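Putative prolyl-tRNA synthetase (Leishmania major, PDB 5XIL) probably catalyses the ATP-dependent attachment of L-proline to tRNA(Pro), releasing AMP and diphosphate, as a class II aminoacyl-tRNA synthetase. Local coordinates at residues W317-E322 / A385-A390; P353-L358 / G376-V381; V415-T418 / E422-P425. All coordinates share one frame; numbering follows the deposited sequence. Where two conformers were deposited one is given.

Contact 1: residues W317-E322 / A385-A390; sequences WRLESE and AQTPAA
Pro388 presses its ring against the backbone of Glu322, and this is the tight part of the contact. Pro388 CG lies 3.5 Å from Glu322 O, and Pro388 CB lies 3.9 Å from the same oxygen. So the ring meets a main-chain carbonyl and not a side chain. The backbones are nearest here, with the CA atoms of Glu322 and Pro388 6.8 Å apart. A second, looser touch is apolar. Leu319 CD1 comes within 4.5 Å of Thr387 CG2, methyl against methyl. Thr387 turns OG1 anti to its own carbonyl carbon (chi1 -53°), which leaves CG2 as the branch that meets Leu319. Both residues are buried and rest on Leu368 of strand 367-372, and Leu319 further touches Ile295 and Trp383.

The contact joins two helices of the anticodon-binding domain, an alpha/beta domain built on a mixed five-stranded sheet. Helix 306-325 supplies residues 317-322. Residues 387-390 belong to the first part of helix 387-412. Both helices pack on the same face of the sheet, so Leu319 and Thr387 look into the core that they share with it.

The close approach thus lies on the partly exposed flank, where Glu322 and Pro388 sit. The buried side is the looser one, with its methyls only just touching. The flank is also the more polar side. The CB of Glu322 points at the other segment, but its carboxylate finds its partner elsewhere: OE1 is hydrogen-bonded to Trp383 NE1, on the turn that leads into helix 387-412. That turn is itself held by Thr387 OG1, which is hydrogen-bonded to Ala382 O and to Asp384 N.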
loop_
_atom_site.group_PDB
_atom_site.type_symbol
_atom_site.label_atom_id
_atom_site.label_comp_id
_atom_site.label_asym_id
_atom_site.label_seq_id
_atom_site.Cartn_x
_atom_site.Cartn_y
_atom_site.Cartn_z
ATOM N N TRP A 317 -20.580 20.782 12.289
ATOM C CA TRP A 317 -19.222 20.942 11.849
ATOM C C TRP A 317 -18.282 20.891 13.027
ATOM O O TRP A 317 -17.269 20.320 12.974
ATOM C CB TRP A 317 -19.043 22.285 11.142
ATOM C CG TRP A 317 -19.603 22.366 9.777
ATOM C CD1 TRP A 317 -20.400 23.330 9.300
ATOM C CD2 TRP A 317 -19.380 21.458 8.698
ATOM N NE1 TRP A 317 -20.700 23.105 7.991
ATOM C CE2 TRP A 317 -20.088 21.950 7.596
ATOM N N ARG A 318 -18.651 21.536 14.102
ATOM C CA ARG A 318 -17.790 21.521 15.242
ATOM C C ARG A 318 -17.610 20.122 15.809
ATOM O O ARG A 318 -16.533 19.747 16.276
ATOM C CB ARG A 318 -18.380 22.428 16.319
ATOM C CG ARG A 318 -17.570 22.493 17.589
ATOM C CD ARG A 318 -17.966 23.755 18.367
ATOM N NE ARG A 318 -19.333 23.717 18.951
ATOM C CZ ARG A 318 -20.413 24.402 18.534
ATOM N NH1 ARG A 318 -20.375 25.226 17.475
ATOM N NH2 ARG A 318 -21.574 24.267 19.197
ATOM N N LEU A 319 -18.700 19.415 15.893
ATOM C CA LEU A 319 -18.664 18.047 16.377
ATOM C C LEU A 319 -17.768 17.172 15.493
ATOM O O LEU A 319 -16.930 16.421 15.967
ATOM C CB LEU A 319 -20.089 17.499 16.499
ATOM C CG LEU A 319 -20.140 16.004 16.911
ATOM C CD1 LEU A 319 -19.503 15.844 18.280
ATOM C CD2 LEU A 319 -21.534 15.392 16.957
ATOM N N GLU A 320 -17.944 17.307 14.216
ATOM C CA GLU A 320 -17.121 16.609 13.246
ATOM C C GLU A 320 -15.659 16.853 13.536
ATOM O O GLU A 320 -14.825 15.925 13.569
ATOM C CB GLU A 320 -17.450 17.059 11.850
ATOM C CG GLU A 320 -16.619 16.331 10.809
ATOM C CD GLU A 320 -16.853 16.811 9.390
ATOM O OE1 GLU A 320 -17.895 17.399 9.023
ATOM O OE2 GLU A 320 -15.958 16.562 8.617
ATOM N N SER A 321 -15.344 18.125 13.762
ATOM C CA SER A 321 -13.970 18.521 13.973
ATOM C C SER A 321 -13.415 17.928 15.244
ATOM O O SER A 321 -12.276 17.486 15.268
ATOM C CB SER A 321 -13.822 20.046 13.888
ATOM O OG SER A 321 -12.464 20.300 14.235
ATOM N N GLU A 322 -14.201 17.936 16.312
ATOM C CA GLU A 322 -13.774 17.448 17.606
ATOM C C GLU A 322 -13.560 15.926 17.528
ATOM O O GLU A 322 -12.590 15.358 18.058
ATOM C CB GLU A 322 -14.849 17.714 18.654
ATOM C CG GLU A 322 -14.991 19.216 18.982
ATOM C CD GLU A 322 -16.160 19.559 19.908
ATOM O OE1 GLU A 322 -16.822 18.648 20.447
ATOM O OE2 GLU A 322 -16.439 20.790 20.092
ATOM N N ALA A 385 -15.677 17.486 26.616
ATOM C CA ALA A 385 -14.284 17.112 26.393
ATOM C C ALA A 385 -14.050 15.577 26.214
ATOM O O ALA A 385 -13.037 15.161 25.660
ATOM C CB ALA A 385 -13.399 17.621 27.537
ATOM N N GLN A 386 -14.946 14.795 26.755
ATOM C CA GLN A 386 -14.801 13.340 26.766
ATOM C C GLN A 386 -15.464 12.675 25.567
ATOM O O GLN A 386 -15.330 11.444 25.399
ATOM C CB GLN A 386 -15.446 12.748 28.002
ATOM C CG GLN A 386 -14.567 12.818 29.217
ATOM C CD GLN A 386 -14.519 14.227 29.782
ATOM O OE1 GLN A 386 -15.566 14.860 30.006
ATOM N NE2 GLN A 386 -13.325 14.716 30.024
ATOM N N THR A 387 -16.160 13.465 24.749
ATOM C CA THR A 387 -16.964 12.883 23.669
ATOM C C THR A 387 -16.103 11.997 22.668
ATOM O O THR A 387 -16.520 10.882 22.341
ATOM C CB THR A 387 -17.750 13.945 22.892
ATOM O OG1 THR A 387 -18.520 14.766 23.794
ATOM C CG2 THR A 387 -18.683 13.296 21.838
ATOM N N PRO A 388 -14.990 12.517 22.161
ATOM C CA PRO A 388 -14.232 11.666 21.241
ATOM C C PRO A 388 -13.792 10.310 21.835
ATOM O O PRO A 388 -13.926 9.255 21.165
ATOM C CB PRO A 388 -13.081 12.567 20.784
ATOM C CG PRO A 388 -13.528 13.979 21.104
ATOM C CD PRO A 388 -14.369 13.836 22.315
ATOM N N ALA A 389 -13.324 10.281 23.080
ATOM C CA ALA A 389 -12.966 9.026 23.678
ATOM C C ALA A 389 -14.180 8.171 23.882
ATOM O O ALA A 389 -14.089 6.944 23.776
ATOM C CB ALA A 389 -12.197 9.202 25.019
ATOM N N ALA A 390 -15.296 8.771 24.295
ATOM C CA ALA A 390 -16.488 8.007 24.545
ATOM C C ALA A 390 -16.988 7.334 23.239
ATOM O O ALA A 390 -17.394 6.184 23.256
ATOM C CB ALA A 390 -17.586 8.868 25.102
#

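Contact 2: residues P353-L358 / G376-V381; sequences PLRVEL and GARHSV
Strands 354-358 and 378-382 run in the same direction but are not neighbours in the sheet; strand 367-372 lies between them, and the CA atoms of Arg355 and Arg378 are 9.5 Å apart. The gap is bridged by Glu357. Arg378 grips its carboxylate end-on. Arg378 NH2 donates to Glu357 OE1 at 2.9 Å, and Arg378 NH1 donates to Glu357 OE2 at 2.9 Å. Both bonds are nearly straight (164° and 169°). They arrive from above the carboxylate plane, although Glu357 lies close to the plane of the guanidinium. This three-residue salt-bridge network sits on the face of the anticodon-binding domain's sheet away from helices 306-325 and 387-412. Arg355 completes it from the same strand as Glu357. It approaches side-on, with Arg355 NE and Arg355 NH2 each 2.9 Å from Glu357 OE2. A bend at chi3 (72°) brings its guanidinium round to that oxygen. OE2 therefore accepts three N-H groups. The two guanidiniums come within 4.2 Å, Arg355 NH2 to Arg378 NH1, with the carboxylate shared between them. Glu357 is buried, and the two positive groups would favour its ionised form. Arg355 also makes a cation-pi contact with Phe344.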
loop_
_atom_site.group_PDB
_atom_site.type_symbol
_atom_site.label_atom_id
_atom_site.label_comp_id
_atom_site.label_asym_id
_atom_site.label_seq_id
_atom_site.Cartn_x
_atom_site.Cartn_y
_atom_site.Cartn_z
ATOM N N PRO A 353 -21.202 2.690 11.104
ATOM C CA PRO A 353 -21.414 2.122 12.426
ATOM C C PRO A 353 -22.320 2.964 13.395
ATOM O O PRO A 353 -23.127 2.386 14.143
ATOM C CB PRO A 353 -20.004 2.044 12.954
ATOM C CG PRO A 353 -19.151 1.724 11.792
ATOM C CD PRO A 353 -19.819 2.451 10.661
ATOM N N LEU A 354 -22.141 4.289 13.386
ATOM C CA LEU A 354 -22.862 5.156 14.341
ATOM C C LEU A 354 -23.439 6.320 13.610
ATOM O O LEU A 354 -22.793 6.912 12.698
ATOM C CB LEU A 354 -21.924 5.672 15.411
ATOM C CG LEU A 354 -21.286 4.697 16.389
ATOM C CD1 LEU A 354 -20.301 5.352 17.309
ATOM C CD2 LEU A 354 -22.355 3.907 17.105
ATOM N N ARG A 355 -24.668 6.681 13.950
ATOM C CA ARG A 355 -25.254 7.857 13.440
ATOM C C ARG A 355 -25.572 8.806 14.637
ATOM O O ARG A 355 -26.128 8.354 15.617
ATOM C CB ARG A 355 -26.545 7.571 12.752
ATOM C CG ARG A 355 -27.335 8.859 12.436
ATOM C CD ARG A 355 -28.632 8.589 11.710
ATOM N NE ARG A 355 -29.683 7.978 12.513
ATOM C CZ ARG A 355 -30.303 6.848 12.204
ATOM N NH1 ARG A 355 -29.913 6.106 11.157
ATOM N NH2 ARG A 355 -31.288 6.405 12.989
ATOM N N VAL A 356 -25.174 10.059 14.508
ATOM C CA VAL A 356 -25.443 11.111 15.503
ATOM C C VAL A 356 -26.501 11.994 14.878
ATOM O O VAL A 356 -26.300 12.509 13.806
ATOM C CB VAL A 356 -24.201 11.970 15.864
ATOM C CG1 VAL A 356 -24.666 13.186 16.714
ATOM C CG2 VAL A 356 -23.152 11.219 16.601
ATOM N N GLU A 357 -27.627 12.122 15.556
ATOM C CA GLU A 357 -28.728 12.950 15.148
ATOM C C GLU A 357 -28.665 14.184 16.060
ATOM O O GLU A 357 -28.723 14.027 17.283
ATOM C CB GLU A 357 -30.038 12.185 15.364
ATOM C CG GLU A 357 -30.058 10.784 14.772
ATOM C CD GLU A 357 -31.240 9.901 15.177
ATOM O OE1 GLU A 357 -32.200 10.424 15.814
ATOM O OE2 GLU A 357 -31.228 8.681 14.854
ATOM N N LEU A 358 -28.404 15.348 15.477
ATOM C CA LEU A 358 -28.079 16.553 16.240
ATOM C C LEU A 358 -29.218 17.553 15.946
ATOM O O LEU A 358 -29.394 18.077 14.820
ATOM C CB LEU A 358 -26.727 17.094 15.859
ATOM C CG LEU A 358 -25.958 17.927 16.860
ATOM C CD1 LEU A 358 -24.637 18.405 16.321
ATOM C CD2 LEU A 358 -26.702 19.160 17.263
ATOM N N GLY A 376 -29.306 -1.432 16.469
ATOM C CA GLY A 376 -30.441 -0.548 16.498
ATOM C C GLY A 376 -30.570 0.130 17.833
ATOM O O GLY A 376 -31.490 0.888 18.055
ATOM N N ALA A 377 -29.615 -0.036 18.711
ATOM C CA ALA A 377 -29.704 0.611 20.015
ATOM C C ALA A 377 -29.522 2.121 19.921
ATOM O O ALA A 377 -28.905 2.626 18.995
ATOM C CB ALA A 377 -28.675 0.031 20.927
ATOM N N ARG A 378 -30.089 2.847 20.878
ATOM C CA ARG A 378 -29.946 4.284 20.928
ATOM C C ARG A 378 -29.260 4.654 22.184
ATOM O O ARG A 378 -29.603 4.103 23.228
ATOM C CB ARG A 378 -31.292 4.920 20.775
ATOM C CG ARG A 378 -31.838 4.718 19.387
ATOM C CD ARG A 378 -33.149 5.434 19.210
ATOM N NE ARG A 378 -32.992 6.896 19.216
ATOM C CZ ARG A 378 -32.631 7.627 18.159
ATOM N NH1 ARG A 378 -32.362 7.062 16.985
ATOM N NH2 ARG A 378 -32.507 8.940 18.276
ATOM N N HIS A 379 -28.247 5.519 22.118
ATOM C CA HIS A 379 -27.533 5.983 23.312
ATOM C C HIS A 379 -27.602 7.483 23.395
ATOM O O HIS A 379 -27.680 8.159 22.359
ATOM C CB HIS A 379 -26.067 5.638 23.213
ATOM C CG HIS A 379 -25.801 4.189 23.316
ATOM N ND1 HIS A 379 -25.502 3.575 24.509
ATOM C CD2 HIS A 379 -25.824 3.214 22.379
ATOM C CE1 HIS A 379 -25.288 2.286 24.291
ATOM N NE2 HIS A 379 -25.502 2.042 23.011
ATOM N N SER A 380 -27.547 8.014 24.602
ATOM C CA SER A 380 -27.276 9.444 24.779
ATOM C C SER A 380 -25.832 9.585 25.111
ATOM O O SER A 380 -25.359 8.940 26.039
ATOM C CB SER A 380 -28.118 10.079 25.883
ATOM O OG SER A 380 -29.443 10.102 25.439
ATOM N N VAL A 381 -25.097 10.383 24.353
ATOM C CA VAL A 381 -23.707 10.575 24.704
ATOM C C VAL A 381 -23.461 12.045 24.995
ATOM O O VAL A 381 -23.737 12.901 24.162
ATOM C CB VAL A 381 -22.774 10.113 23.574
ATOM C CG1 VAL A 381 -21.336 10.445 23.931
ATOM C CG2 VAL A 381 -22.958 8.626 23.333
#

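Contact 3: residues V415-T418 / E422-P425; sequences VRVT and EFVP
Val417 and Glu422 meet side chain to side chain, coming from opposite directions. Glu422 has two conformers, and its contacts, described for one of them, are to that extent doubtful. In that conformer Val417 CG1 lies against the aliphatic part of the glutamate, 3.3 Å from Glu422 CG. The carboxylate runs past the valine to the next residue. Thr418 N donates to Glu422 OE2 at 3.2 Å, bent to 145°. The oxygen is met on its anti side, near the carboxylate plane. OE2 also takes a weak hydrogen bond from Glu419 N, so it spans two successive amides of the turn. With CG set between its backbone N and carbonyl carbon (chi1 64°) and the chain extended beyond, the carboxylate lies alongside Thr418. Deeper in, Val417 CG1 approaches the Phe423 ring obliquely, 4.4 Å from CD2 of Phe423. That ring is stacked with Trp420 and set edge-to-face with Phe508. Ile433 of strand 432-437 touches both Val417 and Phe423. The contact thus closes the short turn between strand 414-416 and helix 423-428. These elements and the parallel strand 432-437 form a beta-alpha-beta unit in the C-terminal zinc-binding domain of prolyl-tRNA synthetase.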
loop_
_atom_site.group_PDB
_atom_site.type_symbol
_atom_site.label_atom_id
_atom_site.label_comp_id
_atom_site.label_asym_id
_atom_site.label_seq_id
_atom_site.Cartn_x
_atom_site.Cartn_y
_atom_site.Cartn_z
ATOM N N VAL A 415 -22.569 -28.292 13.462
ATOM C CA VAL A 415 -23.322 -29.353 14.117
ATOM C C VAL A 415 -22.546 -30.659 14.143
ATOM O O VAL A 415 -22.111 -31.131 13.105
ATOM C CB VAL A 415 -24.674 -29.542 13.412
ATOM C CG1 VAL A 415 -25.469 -30.651 14.043
ATOM C CG2 VAL A 415 -25.475 -28.203 13.404
ATOM N N ARG A 416 -22.307 -31.239 15.320
ATOM C CA ARG A 416 -21.545 -32.503 15.403
ATOM C C ARG A 416 -22.490 -33.713 15.151
ATOM O O ARG A 416 -23.351 -33.993 15.986
ATOM C CB ARG A 416 -20.773 -32.567 16.724
ATOM C CG ARG A 416 -19.380 -33.165 16.574
ATOM C CD ARG A 416 -18.412 -32.699 17.662
ATOM N NE ARG A 416 -18.473 -33.394 18.951
ATOM C CZ ARG A 416 -18.914 -32.827 20.079
ATOM N NH1 ARG A 416 -19.378 -31.564 20.036
ATOM N NH2 ARG A 416 -18.915 -33.500 21.245
ATOM N N VAL A 417 -22.257 -34.421 14.017
ATOM C CA VAL A 417 -23.073 -35.424 13.419
ATOM C C VAL A 417 -22.326 -36.758 13.543
ATOM O O VAL A 417 -21.195 -36.849 13.090
ATOM C CB VAL A 417 -23.391 -35.151 11.966
ATOM C CG1 VAL A 417 -24.079 -36.337 11.249
ATOM C CG2 VAL A 417 -24.269 -33.923 11.827
ATOM N N THR A 418 -22.925 -37.750 14.151
ATOM C CA THR A 418 -22.292 -39.086 14.199
ATOM C C THR A 418 -22.991 -40.180 13.438
ATOM O O THR A 418 -22.442 -41.280 13.351
ATOM C CB THR A 418 -22.230 -39.583 15.623
ATOM O OG1 THR A 418 -23.558 -39.630 16.142
ATOM C CG2 THR A 418 -21.447 -38.644 16.471
ATOM N N GLU A 422 -28.409 -38.462 9.568
ATOM C CA GLU A 422 -28.640 -37.075 9.948
ATOM C C GLU A 422 -27.780 -36.070 9.179
ATOM O O GLU A 422 -27.955 -34.850 9.366
ATOM C CB GLU A 422 -28.500 -36.909 11.483
ATOM C CG GLU A 422 -27.140 -37.182 12.085
ATOM C CD GLU A 422 -27.096 -37.097 13.616
ATOM O OE1 GLU A 422 -28.125 -36.654 14.222
ATOM O OE2 GLU A 422 -26.059 -37.436 14.218
ATOM N N PHE A 423 -26.887 -36.571 8.330
ATOM C CA PHE A 423 -25.890 -35.737 7.608
ATOM C C PHE A 423 -26.553 -34.829 6.596
ATOM O O PHE A 423 -26.486 -33.601 6.723
ATOM C CB PHE A 423 -24.884 -36.643 6.899
ATOM C CG PHE A 423 -23.635 -35.929 6.376
ATOM C CD1 PHE A 423 -23.642 -35.306 5.152
ATOM C CD2 PHE A 423 -22.477 -35.917 7.153
ATOM C CE1 PHE A 423 -22.499 -34.648 4.683
ATOM C CE2 PHE A 423 -21.328 -35.278 6.732
ATOM C CZ PHE A 423 -21.335 -34.656 5.474
ATOM N N VAL A 424 -27.237 -35.374 5.609
ATOM C CA VAL A 424 -27.892 -34.501 4.629
ATOM C C VAL A 424 -29.026 -33.619 5.170
ATOM O O VAL A 424 -29.188 -32.477 4.767
ATOM C CB VAL A 424 -28.365 -35.244 3.369
ATOM C CG1 VAL A 424 -29.152 -34.335 2.433
ATOM C CG2 VAL A 424 -27.133 -35.755 2.610
ATOM N N PRO A 425 -29.812 -34.130 6.085
ATOM C CA PRO A 425 -30.781 -33.204 6.750
ATOM C C PRO A 425 -30.159 -32.019 7.503
ATOM O O PRO A 425 -30.720 -30.927 7.438
ATOM C CB PRO A 425 -31.487 -34.100 7.721
ATOM C CG PRO A 425 -31.452 -35.427 6.995
ATOM C CD PRO A 425 -30.102 -35.529 6.396
#

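How the contacts relate
Contacts 1 and 2 belong to one domain, with centres 14 Å apart. Contact 2 is nested inside the loop closed by contact 1. They share a core: Leu319 CD2 packs 3.8 Å from Val356 CG1, and Ala390 CB lies 4.2 Å from Val381 CG1. Both lie away from the annotated metal sites. Contact 3 follows in series, its centre about 52 Å from that of contact 1 and 42 Å from that of contact 2. Helix 387-412 of contact 1 is followed by strand 414-416 of contact 3. A magnesium ion lies about 5 Å from the Thr418 side chain. Glu419 binds magnesium in a structure of this protein, but that ion is not bound to this chain here.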